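Local coordinates for protein DMSP lyase (Ruegeria pomeroyi, PDB 5CU1) that belongs to the cupin superfamily and carries an iron(III) ion held by side chains of its beta-barrel fold, at residues Q20-E25 against D78-A83; A41-L46 against F118-L123; Q140-E145 against L199-V204; E144-I149 against L192-G197. All coordinates share one frame; numbering follows the deposited sequence.

Contact 1 (Q20-E25 against D78-A83); sequences QNLLAE and DAFIAA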
loop_
_atom_site.group_PDB
_atom_site.type_symbol
_atom_site.label_atom_id
_atom_site.label_comp_id
_atom_site.label_asym_id
_atom_site.label_seq_id
_atom_site.Cartn_x
_atom_site.Cartn_y
_atom_site.Cartn_z
ATOM N N GLN A 20 -14.220 -6.479 -7.490
ATOM C CA GLN A 20 -15.368 -5.691 -7.732
ATOM C C GLN A 20 -15.766 -4.865 -6.570
ATOM O O GLN A 20 -15.647 -3.793 -6.722
ATOM C CB GLN A 20 -16.517 -6.466 -8.347
ATOM C CG GLN A 20 -16.373 -6.884 -9.802
ATOM C CD GLN A 20 -17.691 -7.252 -10.535
ATOM O OE1 GLN A 20 -18.832 -7.073 -10.065
ATOM N NE2 GLN A 20 -17.514 -7.801 -11.722
ATOM N N ASN A 21 -16.169 -5.395 -5.419
ATOM C CA ASN A 21 -16.400 -4.655 -4.277
ATOM C C ASN A 21 -15.330 -3.666 -3.824
ATOM O O ASN A 21 -15.672 -2.706 -3.308
ATOM C CB ASN A 21 -16.785 -5.502 -3.152
ATOM C CG ASN A 21 -17.611 -4.751 -2.131
ATOM O OD1 ASN A 21 -17.302 -4.813 -0.945
ATOM N ND2 ASN A 21 -18.618 -4.006 -2.576
ATOM N N LEU A 22 -14.064 -4.036 -3.973
ATOM C CA LEU A 22 -12.872 -3.277 -3.655
ATOM C C LEU A 22 -12.700 -2.008 -4.442
ATOM O O LEU A 22 -12.730 -1.069 -3.887
ATOM C CB LEU A 22 -11.622 -4.116 -3.590
ATOM C CG LEU A 22 -10.266 -3.584 -3.118
ATOM C CD1 LEU A 22 -10.355 -2.867 -1.780
ATOM C CD2 LEU A 22 -9.239 -4.648 -3.074
ATOM N N LEU A 23 -12.748 -2.072 -5.708
ATOM C CA LEU A 23 -12.849 -0.955 -6.534
ATOM C C LEU A 23 -13.876 0.192 -6.210
ATOM O O LEU A 23 -13.556 1.270 -6.116
ATOM C CB LEU A 23 -12.881 -1.393 -7.967
ATOM C CG LEU A 23 -12.856 -0.262 -8.911
ATOM C CD1 LEU A 23 -11.627 0.398 -9.149
ATOM C CD2 LEU A 23 -13.021 -0.928 -10.151
ATOM N N ALA A 24 -15.079 -0.222 -6.028
ATOM C CA ALA A 24 -16.138 0.451 -5.496
ATOM C C ALA A 24 -16.039 1.030 -4.130
ATOM O O ALA A 24 -16.498 2.071 -3.966
ATOM C CB ALA A 24 -17.379 -0.311 -5.709
ATOM N N GLU A 25 -15.292 0.385 -3.254
ATOM C CA GLU A 25 -14.901 1.009 -2.067
ATOM C C GLU A 25 -13.769 2.045 -2.204
ATOM O O GLU A 25 -13.859 2.973 -1.589
ATOM C CB GLU A 25 -14.653 0.079 -0.947
ATOM C CG GLU A 25 -15.726 -0.695 -0.381
ATOM C CD GLU A 25 -16.780 0.033 0.276
ATOM O OE1 GLU A 25 -16.785 1.106 0.561
ATOM O OE2 GLU A 25 -17.730 -0.536 0.384
ATOM N N ASP A 78 -11.851 -4.018 5.047
ATOM C CA ASP A 78 -12.465 -5.300 4.935
ATOM C C ASP A 78 -12.433 -5.854 3.560
ATOM O O ASP A 78 -12.065 -6.871 3.357
ATOM C CB ASP A 78 -13.795 -5.411 5.648
ATOM C CG ASP A 78 -13.742 -5.056 7.140
ATOM O OD1 ASP A 78 -12.911 -5.178 7.810
ATOM O OD2 ASP A 78 -14.580 -4.671 7.749
ATOM N N ALA A 79 -12.682 -5.001 2.653
ATOM C CA ALA A 79 -12.473 -5.200 1.302
ATOM C C ALA A 79 -11.085 -5.473 0.809
ATOM O O ALA A 79 -10.946 -6.360 0.282
ATOM C CB ALA A 79 -13.237 -4.237 0.557
ATOM N N PHE A 80 -10.097 -4.816 1.297
ATOM C CA PHE A 80 -8.736 -5.117 1.150
ATOM C C PHE A 80 -8.359 -6.643 1.605
ATOM O O PHE A 80 -7.684 -7.306 0.988
ATOM C CB PHE A 80 -7.781 -3.969 1.618
ATOM C CG PHE A 80 -7.442 -2.876 0.628
ATOM C CD1 PHE A 80 -6.973 -3.154 -0.581
ATOM C CD2 PHE A 80 -7.661 -1.509 0.939
ATOM C CE1 PHE A 80 -6.732 -2.167 -1.412
ATOM C CE2 PHE A 80 -7.379 -0.550 0.069
ATOM C CZ PHE A 80 -6.933 -0.870 -1.097
ATOM N N ILE A 81 -8.813 -7.027 2.747
ATOM C CA ILE A 81 -8.823 -8.274 3.252
ATOM C C ILE A 81 -9.509 -9.327 2.475
ATOM O O ILE A 81 -8.959 -10.220 2.276
ATOM C CB ILE A 81 -9.168 -8.258 4.694
ATOM C CG1 ILE A 81 -8.218 -7.476 5.408
ATOM C CG2 ILE A 81 -9.178 -9.557 5.309
ATOM C CD1 ILE A 81 -8.582 -7.159 6.737
ATOM N N ALA A 82 -10.729 -9.155 2.120
ATOM C CA ALA A 82 -11.448 -9.981 1.248
ATOM C C ALA A 82 -10.889 -10.325 -0.113
ATOM O O ALA A 82 -10.792 -11.383 -0.385
ATOM C CB ALA A 82 -12.939 -9.742 1.296
ATOM N N ALA A 83 -10.265 -9.412 -0.782
ATOM C CA ALA A 83 -9.587 -9.627 -2.045
ATOM C C ALA A 83 -8.246 -10.051 -1.991
ATOM O O ALA A 83 -7.791 -10.366 -2.932
ATOM C CB ALA A 83 -9.685 -8.367 -2.869
#
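The short helical segments 20-25 and 78-83 run nearly antiparallel, their N-to-C directions 154° apart and their axes 8.9 Å apart at closest approach, with the backbones nearest at L22 and A79 (CA to CA 5.3 Å). L22 does most of the touching. Its CG stands anti to the backbone N (chi1 -173°), which carries both methyls across to the other helix. CD1 sits above the centre of one face of the F80 ring, a CH-pi contact with L22 CD1 3.7 Å from the ring centroid. The same methyl also rests on A79, CD1 of L22 to CB of A79 being 4.0 Å. Its twin takes the next turn of the helix, where L22 CD2 meets A83 CB at 3.8 Å. F80 leaves its backbone at the flank of the interface and brings its ring back, so that the leucine and phenylalanine side chains cross at about a right angle. N21 and E25 touch A79 more loosely. On strand 107-110, Y109 packs against both L22 and A83, and its OH hydrogen-bonds to F80 O. A leucine set against two alanines one turn apart makes this a closely packed antiparallel helix pair, part of the helical layer against the cupin barrel.

Contact 2 (A41-L46 against F118-L123); sequences ALPDSL and FASDSL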
loop_
_atom_site.group_PDB
_atom_site.type_symbol
_atom_site.label_atom_id
_atom_site.label_comp_id
_atom_site.label_asym_id
_atom_site.label_seq_id
_atom_site.Cartn_x
_atom_site.Cartn_y
_atom_site.Cartn_z
ATOM N N ALA A 41 -7.244 12.319 -10.285
ATOM C CA ALA A 41 -8.520 12.022 -10.784
ATOM C C ALA A 41 -8.682 10.664 -11.180
ATOM O O ALA A 41 -7.875 10.104 -11.783
ATOM C CB ALA A 41 -8.903 12.943 -11.910
ATOM N N LEU A 42 -9.798 10.169 -10.789
ATOM C CA LEU A 42 -10.248 8.833 -11.032
ATOM C C LEU A 42 -10.800 8.853 -12.382
ATOM O O LEU A 42 -11.521 9.766 -12.738
ATOM C CB LEU A 42 -11.244 8.370 -10.047
ATOM C CG LEU A 42 -10.754 7.300 -9.149
ATOM C CD1 LEU A 42 -9.355 7.558 -8.650
ATOM C CD2 LEU A 42 -11.669 6.823 -8.093
ATOM N N PRO A 43 -10.264 7.860 -13.232
ATOM C CA PRO A 43 -10.666 8.004 -14.625
ATOM C C PRO A 43 -11.903 7.447 -14.916
ATOM O O PRO A 43 -12.387 7.868 -15.898
ATOM C CB PRO A 43 -9.666 7.200 -15.423
ATOM C CG PRO A 43 -8.760 6.582 -14.521
ATOM C CD PRO A 43 -9.223 6.729 -13.191
ATOM N N ASP A 44 -12.351 6.525 -14.132
ATOM C CA ASP A 44 -13.692 5.976 -14.065
ATOM C C ASP A 44 -14.315 4.697 -15.006
ATOM O O ASP A 44 -15.488 4.323 -15.030
ATOM C CB ASP A 44 -14.674 7.062 -13.607
ATOM C CG ASP A 44 -15.584 6.590 -12.399
ATOM O OD1 ASP A 44 -15.405 7.052 -11.259
ATOM O OD2 ASP A 44 -16.429 5.723 -12.649
ATOM N N SER A 45 -13.392 3.909 -15.484
ATOM C CA SER A 45 -12.828 3.883 -16.745
ATOM C C SER A 45 -11.574 3.158 -16.648
ATOM O O SER A 45 -10.615 3.578 -17.149
ATOM C CB SER A 45 -12.732 5.277 -17.347
ATOM O OG SER A 45 -13.964 5.825 -17.200
ATOM N N LEU A 46 -11.650 1.977 -16.086
ATOM C CA LEU A 46 -10.453 1.145 -15.980
ATOM C C LEU A 46 -10.600 -0.242 -16.707
ATOM O O LEU A 46 -11.457 -0.949 -16.459
ATOM C CB LEU A 46 -10.198 0.995 -14.529
ATOM C CG LEU A 46 -10.106 2.258 -13.777
ATOM C CD1 LEU A 46 -10.849 1.869 -12.614
ATOM C CD2 LEU A 46 -8.769 2.548 -13.283
ATOM N N PHE A 118 -7.117 -4.184 -12.563
ATOM C CA PHE A 118 -7.443 -3.062 -13.399
ATOM C C PHE A 118 -6.274 -2.380 -13.913
ATOM O O PHE A 118 -5.355 -2.342 -13.272
ATOM C CB PHE A 118 -8.338 -2.095 -12.644
ATOM C CG PHE A 118 -9.533 -2.764 -12.053
ATOM C CD1 PHE A 118 -9.515 -3.174 -10.731
ATOM C CD2 PHE A 118 -10.624 -3.138 -12.867
ATOM C CE1 PHE A 118 -10.564 -3.774 -10.205
ATOM C CE2 PHE A 118 -11.667 -3.793 -12.286
ATOM C CZ PHE A 118 -11.610 -4.128 -10.994
ATOM N N ALA A 119 -6.333 -1.901 -15.116
ATOM C CA ALA A 119 -5.244 -1.268 -15.716
ATOM C C ALA A 119 -5.437 0.205 -15.869
ATOM O O ALA A 119 -6.463 0.529 -15.938
ATOM C CB ALA A 119 -4.933 -1.926 -16.977
ATOM N N SER A 120 -4.404 1.029 -15.909
ATOM C CA SER A 120 -4.427 2.521 -16.004
ATOM C C SER A 120 -3.132 3.095 -16.372
ATOM O O SER A 120 -2.197 2.645 -15.940
ATOM C CB SER A 120 -4.855 3.118 -14.776
ATOM O OG SER A 120 -5.324 4.291 -14.991
ATOM N N ASP A 121 -3.061 4.085 -17.222
ATOM C CA ASP A 121 -1.883 4.943 -17.404
ATOM C C ASP A 121 -1.744 6.212 -16.595
ATOM O O ASP A 121 -0.812 6.812 -16.671
ATOM C CB ASP A 121 -1.756 5.413 -18.783
ATOM C CG ASP A 121 -1.638 4.369 -19.792
ATOM O OD1 ASP A 121 -0.891 3.494 -19.548
ATOM O OD2 ASP A 121 -2.169 4.597 -20.937
ATOM N N SER A 122 -2.606 6.441 -15.738
ATOM C CA SER A 122 -2.586 7.594 -15.064
ATOM C C SER A 122 -2.260 7.458 -13.497
ATOM O O SER A 122 -1.711 8.202 -12.956
ATOM C CB SER A 122 -3.881 8.334 -15.469
ATOM O OG SER A 122 -5.077 7.976 -14.939
ATOM N N LEU A 123 -2.665 6.412 -12.915
ATOM C CA LEU A 123 -2.486 5.988 -11.584
ATOM C C LEU A 123 -2.138 4.491 -11.381
ATOM O O LEU A 123 -2.352 3.751 -12.200
ATOM C CB LEU A 123 -3.672 6.519 -10.727
ATOM C CG LEU A 123 -5.103 6.128 -10.663
ATOM C CD1 LEU A 123 -5.722 6.057 -12.024
ATOM C CD2 LEU A 123 -5.298 4.830 -10.073
#
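A short two-stranded antiparallel sheet, 47-48 with 118-119, borders this contact, and the loop 41-46 that leads into its first strand lies against the segment 118-123, which begins with its second, weakly bonded strand. The two segments meet by van der Waals contact at two places. At the strand end, L46 places its CB 4.1 Å from F118 CB and 4.0 Å from the backbone oxygen A119 O. Its CG lies anti to the carbonyl carbon and beside the backbone N (chi1 -54°), and CD2 continues toward A119 O and S120 OG. At the loop end, P43 and L123 approach tip to tip, with P43 CD 3.8 Å from L123 CD1. The CG of L123 lies in the crowded position between the backbone N and the carbonyl carbon (chi1 72°), and its CD1 points at the proline. P43 CG also meets two serine hydroxyls, S122 OG at 4.0 Å and S120 OG at 4.2 Å, as plain contacts. The loop residue I112 lies against S120 and L123. From helix 17-32, L23 touches both L46 and F118, and backbone pairing begins one residue past L46, where A119 hydrogen-bonds with T47 of strand 47-48.

Contact 3 (Q140-E145 against L199-V204); sequences QHPAEE and LETAPV. With FE (Fe (III) ion), chain B.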
loop_
_atom_site.group_PDB
_atom_site.type_symbol
_atom_site.label_atom_id
_atom_site.label_comp_id
_atom_site.label_asym_id
_atom_site.label_seq_id
_atom_site.Cartn_x
_atom_site.Cartn_y
_atom_site.Cartn_z
ATOM N N GLN A 140 12.618 4.080 -2.256
ATOM C CA GLN A 140 12.472 5.042 -3.207
ATOM C C GLN A 140 12.082 4.557 -4.611
ATOM O O GLN A 140 12.432 3.594 -4.998
ATOM C CB GLN A 140 13.649 6.039 -3.201
ATOM C CG GLN A 140 14.861 5.400 -3.906
ATOM C CD GLN A 140 16.259 5.871 -3.738
ATOM O OE1 GLN A 140 16.701 6.350 -2.806
ATOM N NE2 GLN A 140 16.912 5.681 -4.658
ATOM N N HIS A 141 11.459 5.429 -5.313
ATOM C CA HIS A 141 10.910 5.328 -6.604
ATOM C C HIS A 141 10.524 6.607 -7.313
ATOM O O HIS A 141 10.160 7.522 -6.763
ATOM C CB HIS A 141 9.741 4.450 -6.651
ATOM C CG HIS A 141 8.772 4.661 -5.553
ATOM N ND1 HIS A 141 7.970 5.744 -5.437
ATOM C CD2 HIS A 141 8.539 3.936 -4.469
ATOM C CE1 HIS A 141 7.217 5.623 -4.408
ATOM N NE2 HIS A 141 7.581 4.574 -3.765
ATOM N N PRO A 142 10.585 6.622 -8.605
ATOM C CA PRO A 142 10.082 7.653 -9.519
ATOM C C PRO A 142 8.664 8.156 -9.510
ATOM O O PRO A 142 8.646 9.271 -9.531
ATOM C CB PRO A 142 10.448 7.050 -10.853
ATOM C CG PRO A 142 11.499 6.222 -10.547
ATOM C CD PRO A 142 11.339 5.646 -9.316
ATOM N N ALA A 143 7.627 7.360 -9.256
ATOM C CA ALA A 143 6.416 7.784 -8.943
ATOM C C ALA A 143 6.393 8.710 -7.743
ATOM O O ALA A 143 6.863 8.445 -6.803
ATOM C CB ALA A 143 5.457 6.632 -8.735
ATOM N N GLU A 144 5.624 9.716 -7.891
ATOM C CA GLU A 144 4.974 10.375 -6.851
ATOM C C GLU A 144 3.927 9.592 -6.154
ATOM O O GLU A 144 3.225 8.903 -6.724
ATOM C CB GLU A 144 4.465 11.681 -7.297
ATOM C CG GLU A 144 5.439 12.574 -7.943
ATOM C CD GLU A 144 4.942 13.984 -8.225
ATOM O OE1 GLU A 144 4.092 14.207 -8.890
ATOM O OE2 GLU A 144 5.483 14.908 -7.816
ATOM N N GLU A 145 3.957 9.772 -4.889
ATOM C CA GLU A 145 3.234 9.017 -3.937
ATOM C C GLU A 145 2.416 9.660 -2.825
ATOM O O GLU A 145 2.777 10.454 -2.294
ATOM C CB GLU A 145 4.074 7.830 -3.459
ATOM C CG GLU A 145 3.653 7.019 -2.359
ATOM C CD GLU A 145 4.649 6.054 -1.892
ATOM O OE1 GLU A 145 5.523 6.300 -1.284
ATOM O OE2 GLU A 145 4.584 5.011 -2.221
ATOM N N LEU A 199 4.999 4.916 -13.478
ATOM C CA LEU A 199 4.367 3.822 -12.745
ATOM C C LEU A 199 5.127 2.521 -12.908
ATOM O O LEU A 199 4.901 1.555 -12.185
ATOM C CB LEU A 199 2.920 3.630 -13.219
ATOM C CG LEU A 199 2.085 4.908 -13.317
ATOM C CD1 LEU A 199 0.733 4.643 -13.958
ATOM C CD2 LEU A 199 1.936 5.486 -11.938
ATOM N N GLU A 200 6.040 2.509 -13.864
ATOM C CA GLU A 200 6.666 1.269 -14.305
ATOM C C GLU A 200 7.886 0.886 -13.469
ATOM O O GLU A 200 8.166 -0.290 -13.298
ATOM C CB GLU A 200 7.019 1.402 -15.791
ATOM C CG GLU A 200 8.158 0.551 -16.311
ATOM C CD GLU A 200 8.471 0.882 -17.761
ATOM O OE1 GLU A 200 7.565 1.413 -18.447
ATOM O OE2 GLU A 200 9.618 0.639 -18.209
ATOM N N THR A 201 8.583 1.878 -12.922
ATOM C CA THR A 201 9.816 1.650 -12.148
ATOM C C THR A 201 9.542 1.183 -10.713
ATOM O O THR A 201 8.976 1.926 -9.911
ATOM C CB THR A 201 10.675 2.942 -12.102
ATOM O OG1 THR A 201 10.853 3.446 -13.437
ATOM C CG2 THR A 201 12.025 2.680 -11.490
ATOM N N ALA A 202 9.943 -0.045 -10.385
ATOM C CA ALA A 202 9.706 -0.582 -9.039
ATOM C C ALA A 202 10.542 0.136 -7.967
ATOM O O ALA A 202 11.654 0.582 -8.238
ATOM C CB ALA A 202 9.994 -2.086 -9.012
ATOM N N PRO A 203 10.009 0.244 -6.740
ATOM C CA PRO A 203 10.781 0.791 -5.606
ATOM C C PRO A 203 12.094 0.034 -5.346
ATOM O O PRO A 203 12.154 -1.184 -5.539
ATOM C CB PRO A 203 9.821 0.638 -4.416
ATOM C CG PRO A 203 8.743 -0.321 -4.882
ATOM C CD PRO A 203 8.638 -0.137 -6.354
ATOM N N VAL A 204 13.139 0.758 -4.946
ATOM C CA VAL A 204 14.406 0.135 -4.563
ATOM C C VAL A 204 14.830 0.639 -3.180
ATOM O O VAL A 204 14.426 1.724 -2.752
ATOM C CB VAL A 204 15.536 0.409 -5.604
ATOM C CG1 VAL A 204 15.208 -0.265 -6.956
ATOM C CG2 VAL A 204 15.767 1.906 -5.793
HETATM FE FE FE B . 6.748 4.313 -1.515
HETATM O O HOH W 1 7.924 4.560 -10.063
#
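H141 turns the edge of its imidazole against the ring of P203, with H141 CD2 3.5 Å from P203 CB and the proline carbon near the imidazole plane. Two bonds at the ring's nitrogens fix its rotation. NE2 of H141 binds the iron at 2.4 Å, and ND1 donates to A143 O at 3.2 Å, in the ring plane and on a lone pair of the carbonyl. With its proton on ND1, the ring presents the NE2 lone pair to the metal. E145 holds the same ion through both carboxylate oxygens, OE1 and OE2, and H180 adds a further ligand; H174 hydrogen-bonds to E145 OE1 from the second shell. Just ahead of the histidine, Q140 and V204 form an antiparallel hydrogen-bonded pair: V204 N to Q140 O is 2.9 Å and straight (165°), whereas Q140 N to V204 O is weak. The side chain of Q140 crosses that of V204 obliquely, its OE1 bonded to T206. Farther along, P142 CG packs on T201 CG2 at 3.7 Å, the two side chains crossing at about a right angle. A water accepts from A143 N and donates to T201 O at 2.8 Å, bridging the diverging backbones. A histidine in the turn just after strand 135-140 and a glutamate on strand 144-150, completed by H180, form a metal site of the kind characteristic of cupins.

Contact 4 (E144-I149 against L192-G197); sequences EEIYFI and LVLWRG. With FE (Fe (III) ion), chain B.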
loop_
_atom_site.group_PDB
_atom_site.type_symbol
_atom_site.label_atom_id
_atom_site.label_comp_id
_atom_site.label_asym_id
_atom_site.label_seq_id
_atom_site.Cartn_x
_atom_site.Cartn_y
_atom_site.Cartn_z
ATOM N N GLU A 144 5.624 9.716 -7.891
ATOM C CA GLU A 144 4.974 10.375 -6.851
ATOM C C GLU A 144 3.927 9.592 -6.154
ATOM O O GLU A 144 3.225 8.903 -6.724
ATOM C CB GLU A 144 4.465 11.681 -7.297
ATOM C CG GLU A 144 5.439 12.574 -7.943
ATOM C CD GLU A 144 4.942 13.984 -8.225
ATOM O OE1 GLU A 144 4.092 14.207 -8.890
ATOM O OE2 GLU A 144 5.483 14.908 -7.816
ATOM N N GLU A 145 3.957 9.772 -4.889
ATOM C CA GLU A 145 3.234 9.017 -3.937
ATOM C C GLU A 145 2.416 9.660 -2.825
ATOM O O GLU A 145 2.777 10.454 -2.294
ATOM C CB GLU A 145 4.074 7.830 -3.459
ATOM C CG GLU A 145 3.653 7.019 -2.359
ATOM C CD GLU A 145 4.649 6.054 -1.892
ATOM O OE1 GLU A 145 5.523 6.300 -1.284
ATOM O OE2 GLU A 145 4.584 5.011 -2.221
ATOM N N ILE A 146 1.244 9.200 -2.642
ATOM C CA ILE A 146 0.467 9.299 -1.435
ATOM C C ILE A 146 0.180 8.062 -0.559
ATOM O O ILE A 146 -0.301 7.198 -0.995
ATOM C CB ILE A 146 -0.732 10.261 -1.662
ATOM C CG1 ILE A 146 -1.071 11.074 -0.414
ATOM C CG2 ILE A 146 -1.869 9.689 -2.520
ATOM C CD1 ILE A 146 -2.280 11.990 -0.589
ATOM N N TYR A 147 0.541 8.079 0.676
ATOM C CA TYR A 147 0.106 7.213 1.752
ATOM C C TYR A 147 -1.067 7.745 2.649
ATOM O O TYR A 147 -0.961 8.559 3.408
ATOM C CB TYR A 147 1.361 6.693 2.524
ATOM C CG TYR A 147 2.158 5.443 2.232
ATOM C CD1 TYR A 147 3.121 5.387 1.318
ATOM C CD2 TYR A 147 2.050 4.378 3.024
ATOM C CE1 TYR A 147 3.930 4.319 1.176
ATOM C CE2 TYR A 147 2.781 3.303 2.871
ATOM C CZ TYR A 147 3.721 3.234 1.953
ATOM O OH TYR A 147 4.399 2.141 1.957
ATOM N N PHE A 148 -2.175 7.213 2.440
ATOM C CA PHE A 148 -3.389 7.298 3.195
ATOM C C PHE A 148 -3.618 6.117 4.087
ATOM O O PHE A 148 -3.877 5.173 3.672
ATOM C CB PHE A 148 -4.592 7.765 2.306
ATOM C CG PHE A 148 -5.822 8.115 3.021
ATOM C CD1 PHE A 148 -6.288 9.414 3.133
ATOM C CD2 PHE A 148 -6.556 7.166 3.520
ATOM C CE1 PHE A 148 -7.368 9.706 3.734
ATOM C CE2 PHE A 148 -7.680 7.485 4.183
ATOM C CZ PHE A 148 -8.039 8.773 4.293
ATOM N N ILE A 149 -3.591 6.325 5.301
ATOM C CA ILE A 149 -3.752 5.368 6.322
ATOM C C ILE A 149 -5.268 4.961 6.605
ATOM O O ILE A 149 -6.067 5.729 6.956
ATOM C CB ILE A 149 -2.955 5.727 7.602
ATOM C CG1 ILE A 149 -1.571 5.312 7.582
ATOM C CG2 ILE A 149 -3.417 5.111 8.765
ATOM C CD1 ILE A 149 -0.622 5.973 6.752
ATOM N N LEU A 192 -3.792 2.763 2.008
ATOM C CA LEU A 192 -3.939 2.899 0.579
ATOM C C LEU A 192 -2.764 3.719 0.099
ATOM O O LEU A 192 -2.429 4.730 0.721
ATOM C CB LEU A 192 -5.252 3.590 0.222
ATOM C CG LEU A 192 -5.398 4.057 -1.226
ATOM C CD1 LEU A 192 -5.595 2.860 -2.160
ATOM C CD2 LEU A 192 -6.539 5.075 -1.369
ATOM N N VAL A 193 -2.128 3.263 -0.981
ATOM C CA VAL A 193 -1.007 3.952 -1.599
ATOM C C VAL A 193 -1.307 4.248 -3.065
ATOM O O VAL A 193 -1.539 3.325 -3.826
ATOM C CB VAL A 193 0.268 3.118 -1.519
ATOM C CG1 VAL A 193 1.484 3.955 -1.942
ATOM C CG2 VAL A 193 0.432 2.562 -0.128
ATOM N N LEU A 194 -1.311 5.529 -3.446
ATOM C CA LEU A 194 -1.533 5.946 -4.833
ATOM C C LEU A 194 -0.247 6.401 -5.493
ATOM O O LEU A 194 0.566 7.056 -4.861
ATOM C CB LEU A 194 -2.559 7.080 -4.905
ATOM C CG LEU A 194 -3.937 6.731 -4.340
ATOM C CD1 LEU A 194 -4.902 7.873 -4.518
ATOM C CD2 LEU A 194 -4.484 5.467 -4.990
ATOM N N TRP A 195 -0.071 6.025 -6.760
ATOM C CA TRP A 195 1.066 6.440 -7.586
ATOM C C TRP A 195 0.600 7.245 -8.787
ATOM O O TRP A 195 -0.472 7.000 -9.349
ATOM C CB TRP A 195 1.862 5.241 -8.105
ATOM C CG TRP A 195 2.784 4.647 -7.133
ATOM C CD1 TRP A 195 2.726 4.759 -5.793
ATOM C CD2 TRP A 195 3.923 3.829 -7.425
ATOM N NE1 TRP A 195 3.754 4.061 -5.215
ATOM C CE2 TRP A 195 4.505 3.484 -6.201
ATOM C CE3 TRP A 195 4.498 3.355 -8.605
ATOM C CZ2 TRP A 195 5.653 2.699 -6.121
ATOM C CZ3 TRP A 195 5.626 2.572 -8.523
ATOM C CH2 TRP A 195 6.196 2.254 -7.291
ATOM N N ARG A 196 1.429 8.194 -9.192
ATOM C CA ARG A 196 1.167 8.958 -10.388
ATOM C C ARG A 196 2.513 9.239 -11.012
ATOM O O ARG A 196 3.521 9.273 -10.305
ATOM C CB ARG A 196 0.391 10.235 -10.064
ATOM C CG ARG A 196 1.169 11.268 -9.269
ATOM C CD ARG A 196 0.292 12.433 -8.826
ATOM N NE ARG A 196 1.116 13.591 -8.461
ATOM C CZ ARG A 196 0.647 14.787 -8.120
ATOM N NH1 ARG A 196 -0.655 15.032 -8.064
ATOM N NH2 ARG A 196 1.496 15.756 -7.833
ATOM N N GLY A 197 2.538 9.400 -12.333
ATOM C CA GLY A 197 3.772 9.648 -13.044
ATOM C C GLY A 197 4.366 8.378 -13.610
ATOM O O GLY A 197 3.682 7.624 -14.278
HETATM FE FE FE B . 6.748 4.313 -1.515
#
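The Y147 ring carries V193 CG2 over the centre of one face, a CH-pi contact with the methyl carbon 3.8 Å from the Y147 centroid, while its edge looks toward E145 OE1 and the iron. Both residues belong to neighbouring antiparallel strands of a cupin barrel, whose segment axes come within 4.8 Å. The W195 indole meets E145 at its edge: NE1 of W195 donates to OE2 of E145 at 3.2 Å (149°), reaching the oxygen from above the carboxylate plane. The two side chains lie side by side, their planes 59° apart. Through this bond the indole is a second-shell partner of a metal ligand, which should limit the rotation of the carboxylate. Edge-to-face, Y126 meets W195 and F156 meets Y147. R196 NE at 3.1 Å and R196 NH2 at 3.2 Å both grip E144 OE1 in a salt bridge, again from above the carboxylate plane, while R196 NH1 hydrogen-bonds to F39 O and the guanidinium makes a cation-pi contact with F39. F148 with L192 and I146 with L194 are hydrogen-bonded pairs with both bonds made; in E144 with R196 the bond from E144 N is weak. E145, Y147, V193 and W195 share the metal-side face. The other face, with I146, F148, L192 and L194, is covered by F39, L36 and F26 of the N-terminal helices; there I146 CG2 touches L194 CB at 3.6 Å.

In the fold
Contact 4 lies deepest, its centre about 8 Å from that of the chain, and contact 1 is also largely buried; contact 2 is partly buried and contact 3 lies at the surface. Chemistry divides by fold element rather than depth: contact 1 is apolar, contact 2 adds serines to apolar packing, and contacts 3 and 4 combine backbone pairing with metal ligation, sharing E144, E145 and the iron. W195 of contact 4 packs on H141, A143 and P203. L23 of segment 20-25 touches L46 and F118 of contact 2. F80 reaches L192, one of the places where helices meet the barrel. L123 packs on W195 O, and L199 CD1 of contact 3 on the backbone of residues 120-123.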